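Phosphoglycerate dehydrogenase (Lactobacillus plantarum, PDB 3EVT) probably catalyses the NAD-dependent oxidation of 3-phosphoglycerate to 3-phosphohydroxypyruvate, the first step of serine biosynthesis, as a D-2-hydroxyacid dehydrogenase. Local coordinates at residues T191-V196 with T217-M222; A105-V110 with S133-Q138. All coordinates share one frame; numbering follows the deposited sequence.

Interaction 1. Residues T191-V196 with T217-M222; sequences TANFIV and TKQQPM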
loop_
_atom_site.group_PDB
_atom_site.type_symbol
_atom_site.label_atom_id
_atom_site.label_comp_id
_atom_site.label_asym_id
_atom_site.label_seq_id
_atom_site.Cartn_x
_atom_site.Cartn_y
_atom_site.Cartn_z
ATOM N N THR A 191 -12.038 -0.344 -19.333
ATOM C CA THR A 191 -10.761 0.252 -18.891
ATOM C C THR A 191 -10.082 -0.383 -17.635
ATOM O O THR A 191 -8.951 -0.016 -17.296
ATOM C CB THR A 191 -10.952 1.734 -18.641
ATOM O OG1 THR A 191 -11.951 1.885 -17.634
ATOM C CG2 THR A 191 -11.460 2.446 -19.938
ATOM N N ALA A 192 -10.751 -1.319 -16.938
ATOM C CA ALA A 192 -10.151 -1.996 -15.751
ATOM C C ALA A 192 -8.816 -2.717 -15.950
ATOM O O ALA A 192 -8.682 -3.573 -16.823
ATOM C CB ALA A 192 -11.161 -2.946 -15.082
ATOM N N ASN A 193 -7.819 -2.401 -15.127
ATOM C CA ASN A 193 -6.692 -3.303 -15.063
ATOM C C ASN A 193 -6.911 -4.464 -14.043
ATOM O O ASN A 193 -6.406 -5.576 -14.241
ATOM C CB ASN A 193 -5.381 -2.537 -14.842
ATOM C CG ASN A 193 -5.227 -1.384 -15.829
ATOM O OD1 ASN A 193 -5.535 -0.214 -15.533
ATOM N ND2 ASN A 193 -4.830 -1.721 -17.029
ATOM N N PHE A 194 -7.716 -4.225 -13.003
ATOM C CA PHE A 194 -7.979 -5.269 -11.973
ATOM C C PHE A 194 -9.451 -5.199 -11.602
ATOM O O PHE A 194 -10.035 -4.097 -11.421
ATOM C CB PHE A 194 -7.138 -5.013 -10.689
ATOM C CG PHE A 194 -5.652 -4.892 -10.947
ATOM C CD1 PHE A 194 -4.803 -6.003 -10.802
ATOM C CD2 PHE A 194 -5.112 -3.692 -11.346
ATOM C CE1 PHE A 194 -3.476 -5.906 -11.042
ATOM C CE2 PHE A 194 -3.759 -3.589 -11.590
ATOM C CZ PHE A 194 -2.941 -4.696 -11.460
ATOM N N ILE A 195 -10.048 -6.371 -11.533
ATOM C CA ILE A 195 -11.436 -6.507 -11.130
ATOM C C ILE A 195 -11.506 -7.353 -9.860
ATOM O O ILE A 195 -11.034 -8.465 -9.817
ATOM C CB ILE A 195 -12.273 -7.186 -12.215
ATOM C CG1 ILE A 195 -12.242 -6.337 -13.509
ATOM C CG2 ILE A 195 -13.676 -7.486 -11.671
ATOM C CD1 ILE A 195 -12.808 -7.019 -14.785
ATOM N N VAL A 196 -12.092 -6.783 -8.825
ATOM C CA VAL A 196 -12.196 -7.433 -7.560
ATOM C C VAL A 196 -13.667 -7.698 -7.242
ATOM O O VAL A 196 -14.485 -6.790 -7.223
ATOM C CB VAL A 196 -11.467 -6.600 -6.434
ATOM C CG1 VAL A 196 -11.695 -7.232 -5.025
ATOM C CG2 VAL A 196 -9.893 -6.496 -6.779
ATOM N N THR A 217 -14.302 -6.841 -21.298
ATOM C CA THR A 217 -13.049 -6.272 -20.797
ATOM C C THR A 217 -12.161 -6.023 -21.987
ATOM O O THR A 217 -12.167 -6.828 -22.920
ATOM C CB THR A 217 -12.270 -7.208 -19.801
ATOM O OG1 THR A 217 -11.731 -8.356 -20.482
ATOM C CG2 THR A 217 -13.107 -7.639 -18.635
ATOM N N LYS A 218 -11.359 -4.971 -21.944
ATOM C CA LYS A 218 -10.423 -4.745 -23.033
ATOM C C LYS A 218 -8.926 -4.611 -22.623
ATOM O O LYS A 218 -8.052 -4.545 -23.483
ATOM C CB LYS A 218 -10.908 -3.529 -23.831
ATOM C CG LYS A 218 -12.403 -3.575 -24.134
ATOM C CD LYS A 218 -12.675 -4.112 -25.551
ATOM C CE LYS A 218 -14.199 -4.372 -25.809
ATOM N NZ LYS A 218 -14.618 -5.799 -25.469
ATOM N N GLN A 219 -8.612 -4.555 -21.326
ATOM C CA GLN A 219 -7.194 -4.353 -20.956
ATOM C C GLN A 219 -6.541 -5.640 -20.504
ATOM O O GLN A 219 -5.469 -5.616 -19.928
ATOM C CB GLN A 219 -7.041 -3.350 -19.826
ATOM C CG GLN A 219 -7.768 -2.047 -20.041
ATOM C CD GLN A 219 -7.419 -1.428 -21.373
ATOM O OE1 GLN A 219 -6.264 -1.486 -21.808
ATOM N NE2 GLN A 219 -8.421 -0.861 -22.048
ATOM N N GLN A 220 -7.192 -6.763 -20.772
ATOM C CA GLN A 220 -6.782 -8.068 -20.247
ATOM C C GLN A 220 -6.495 -8.010 -18.725
ATOM O O GLN A 220 -5.353 -8.273 -18.258
ATOM C CB GLN A 220 -5.630 -8.648 -21.043
ATOM C CG GLN A 220 -5.793 -8.457 -22.562
ATOM C CD GLN A 220 -4.667 -9.113 -23.408
ATOM O OE1 GLN A 220 -3.640 -9.559 -22.896
ATOM N NE2 GLN A 220 -4.889 -9.175 -24.714
ATOM N N PRO A 221 -7.543 -7.684 -17.946
ATOM C CA PRO A 221 -7.328 -7.415 -16.506
ATOM C C PRO A 221 -7.091 -8.682 -15.668
ATOM O O PRO A 221 -7.236 -9.802 -16.143
ATOM C CB PRO A 221 -8.632 -6.735 -16.081
ATOM C CG PRO A 221 -9.662 -7.500 -16.930
ATOM C CD PRO A 221 -8.967 -7.728 -18.299
ATOM N N MET A 222 -6.686 -8.485 -14.417
ATOM C CA MET A 222 -6.528 -9.580 -13.481
ATOM C C MET A 222 -7.854 -9.685 -12.657
ATOM O O MET A 222 -8.426 -8.663 -12.232
ATOM C CB MET A 222 -5.294 -9.306 -12.594
ATOM C CG MET A 222 -5.056 -10.304 -11.431
ATOM S SD MET A 222 -3.595 -9.953 -10.413
ATOM C CE MET A 222 -3.733 -11.413 -9.381
HETATM O O HOH W 1 -10.464 -4.391 -18.984
HETATM O O HOH W 2 -4.863 -4.654 -17.573
#
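Phe194 and Met222 pair as a parallel beta bridge, their CA atoms 4.8 Å apart, where two strands of the sheet begin side by side. Two backbone bonds fix the register: Met222 N donates to Asn193 O, and Ile195 N reaches Met222 O at 2.9 Å with an N-H...O angle of 175°. Before the bridge, Pro221 CB packs 3.2 Å from Ala192 O, and the Gln219 chain lies against the carbonyls of Thr191 and Ala192, its NE2 bonding to Ala190 O. Two waters bridge beyond: one lies 2.9 Å from Ala192 O and accepts from Gln219 N, while a second accepts from Asn193 ND2 and donates to Gln219 O, 2.6 Å away. Asn193 OD1 is taken by Gln139 N.

On one face of the sheet, Met222 CB lies 3.8 Å from Phe194 CD1. With Met222 CG anti to the backbone N (chi1 174°) and the chain extended beyond it, SD comes to the ring edge, 5.3 Å from the Phe194 centroid, a Met-aromatic contact. Elsewhere, the Ile195 side chain runs beside that of Pro221, Ile195 CD1 3.8 Å from Pro221 CG, and also meets Thr217 CG2.

The bridge joins strands 194-197 and 222-225 of the parallel Rossmann-type sheet. Strand 139-143 flanks 194-197 on its other edge, and helix 93-110 covers the Phe194 and Met222 side chains through Met106, Val109 and Val110.

Interaction 2. Residues A105-V110 with S133-Q138; sequences AMLSVV and STLTGQ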
loop_
_atom_site.group_PDB
_atom_site.type_symbol
_atom_site.label_atom_id
_atom_site.label_comp_id
_atom_site.label_asym_id
_atom_site.label_seq_id
_atom_site.Cartn_x
_atom_site.Cartn_y
_atom_site.Cartn_z
ATOM N N ALA A 105 -2.121 -9.927 -3.772
ATOM C CA ALA A 105 -2.334 -10.659 -4.987
ATOM C C ALA A 105 -1.872 -9.810 -6.182
ATOM O O ALA A 105 -1.215 -10.312 -7.092
ATOM C CB ALA A 105 -3.825 -11.039 -5.104
ATOM N N MET A 106 -2.236 -8.530 -6.173
ATOM C CA MET A 106 -2.006 -7.634 -7.292
ATOM C C MET A 106 -0.526 -7.321 -7.395
ATOM O O MET A 106 0.046 -7.378 -8.482
ATOM C CB MET A 106 -2.825 -6.304 -7.149
ATOM C CG MET A 106 -4.377 -6.401 -7.256
ATOM S SD MET A 106 -5.254 -4.787 -7.346
ATOM C CE MET A 106 -4.873 -4.061 -5.786
ATOM N N LEU A 107 0.095 -6.959 -6.277
ATOM C CA LEU A 107 1.557 -6.660 -6.246
ATOM C C LEU A 107 2.457 -7.844 -6.568
ATOM O O LEU A 107 3.449 -7.720 -7.309
ATOM C CB LEU A 107 1.959 -6.077 -4.891
ATOM C CG LEU A 107 1.546 -4.615 -4.753
ATOM C CD1 LEU A 107 1.426 -4.175 -3.227
ATOM C CD2 LEU A 107 2.519 -3.746 -5.530
ATOM N N SER A 108 2.133 -9.017 -6.043
ATOM C CA SER A 108 3.009 -10.125 -6.341
ATOM C C SER A 108 3.008 -10.483 -7.813
ATOM O O SER A 108 4.032 -10.890 -8.315
ATOM C CB SER A 108 2.724 -11.349 -5.491
ATOM O OG SER A 108 1.518 -11.935 -5.843
ATOM N N VAL A 109 1.877 -10.279 -8.495
ATOM C CA VAL A 109 1.786 -10.382 -9.949
ATOM C C VAL A 109 2.511 -9.274 -10.688
ATOM O O VAL A 109 3.459 -9.588 -11.367
ATOM C CB VAL A 109 0.342 -10.519 -10.442
ATOM C CG1 VAL A 109 0.235 -10.176 -11.980
ATOM C CG2 VAL A 109 -0.154 -11.943 -10.142
ATOM N N VAL A 110 2.130 -7.997 -10.524
ATOM C CA VAL A 110 2.734 -6.938 -11.362
ATOM C C VAL A 110 4.191 -6.642 -11.032
ATOM O O VAL A 110 4.935 -6.189 -11.904
ATOM C CB VAL A 110 1.944 -5.596 -11.417
ATOM C CG1 VAL A 110 0.556 -5.839 -11.885
ATOM C CG2 VAL A 110 1.982 -4.877 -10.052
ATOM N N SER A 133 4.969 -4.048 -13.934
ATOM C CA SER A 133 4.255 -2.783 -14.009
ATOM C C SER A 133 3.976 -2.372 -12.563
ATOM O O SER A 133 4.314 -3.117 -11.636
ATOM C CB SER A 133 2.978 -2.969 -14.858
ATOM O OG SER A 133 2.160 -4.047 -14.359
ATOM N N THR A 134 3.409 -1.190 -12.350
ATOM C CA THR A 134 3.139 -0.724 -10.997
ATOM C C THR A 134 1.627 -0.608 -10.789
ATOM O O THR A 134 0.886 -0.421 -11.775
ATOM C CB THR A 134 3.781 0.681 -10.724
ATOM O OG1 THR A 134 3.315 1.597 -11.689
ATOM C CG2 THR A 134 5.342 0.648 -10.795
ATOM N N LEU A 135 1.174 -0.691 -9.541
ATOM C CA LEU A 135 -0.201 -0.313 -9.231
ATOM C C LEU A 135 -0.477 1.179 -9.494
ATOM O O LEU A 135 -1.550 1.563 -9.985
ATOM C CB LEU A 135 -0.555 -0.667 -7.781
ATOM C CG LEU A 135 -0.445 -2.178 -7.446
ATOM C CD1 LEU A 135 -0.951 -2.449 -6.066
ATOM C CD2 LEU A 135 -1.188 -2.984 -8.424
ATOM N N THR A 136 0.498 2.020 -9.165
ATOM C CA THR A 136 0.298 3.449 -9.345
ATOM C C THR A 136 -0.107 3.701 -10.802
ATOM O O THR A 136 0.482 3.157 -11.736
ATOM C CB THR A 136 1.502 4.285 -8.929
ATOM O OG1 THR A 136 1.158 5.685 -8.979
ATOM C CG2 THR A 136 2.716 3.994 -9.813
ATOM N N GLY A 137 -1.188 4.437 -10.985
ATOM C CA GLY A 137 -1.581 4.758 -12.344
ATOM C C GLY A 137 -2.575 3.789 -12.971
ATOM O O GLY A 137 -3.060 4.079 -14.037
ATOM N N GLN A 138 -2.874 2.647 -12.335
ATOM C CA GLN A 138 -3.795 1.655 -12.927
ATOM C C GLN A 138 -5.228 1.757 -12.359
ATOM O O GLN A 138 -5.481 2.496 -11.368
ATOM C CB GLN A 138 -3.210 0.218 -12.859
ATOM C CG GLN A 138 -1.796 0.065 -13.454
ATOM C CD GLN A 138 -1.457 -1.393 -13.917
ATOM O OE1 GLN A 138 -2.247 -2.011 -14.648
ATOM N NE2 GLN A 138 -0.275 -1.938 -13.490
#
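Leu135 reaches from the loop toward helix 93-110 and spreads its two methyls over Met106, Leu107 and Val110. From CB, which points at the helix, Leu135 CG, anti to the carbonyl carbon (chi1 -60°), comes within 3.9 Å of Leu107 CD2. At the tip, Leu135 CD1 packs 3.6 Å from Leu107 CG and nearly as close to Leu107 CD2, whereas Leu135 CD2 lies 3.9 Å from Met106 CB and 4.0 Å from Val110 CG2. The Leu135 side chain crosses those of Leu107 and Val110 at about a right angle.

Helix 93-110 is followed by the short helix 113-120 and then by this loop, which passes the C-terminal end of helix 93-110 before entering strand 139-143 of the Rossmann-type nucleotide-binding domain. There, Ser133 N donates to Val110 O over 3.0 Å, with an N-H...O angle of 162°. Beside that bond, Val110 CB makes a close van der Waals contact with Ser133 OG, at 3.3 Å.

A type II turn from Leu135 to Gln138, closed by Gln138 N bonding to Leu135 O, leads into the strand. The Gln138 side chain runs back toward the residues before the turn: NE2 donates to Thr134 O at 2.6 Å, approaching from above the carbonyl plane, and bonds weakly to Ser133 OG. Glu100 of the second subunit accepts from Leu135 N and Thr136 N, while Leu107 packs on its counterpart there.

Interactions 1 and 2 lie about 12 Å apart, centre to centre, and meet directly. Phe194 CD1 of interaction 1 is 3.6 Å from Met106 CG of interaction 2, and Met222 CE touches both Ala105 O, at 3.6 Å, and Val109 CG2, at 3.7 Å. Asn193 CB also packs on Gln138 OE1. Phe194 contacts Leu135 as well, so its ring meets both the helix and the loop of interaction 2. Together the contacts join the central sheet to helix 93-110, whose Leu107 and Ser108 face the second subunit. A GxGxxG pattern at Gly144, Gly146 and Gly149, consistent with NAD binding, follows strand 139-143, next to strand 194-197.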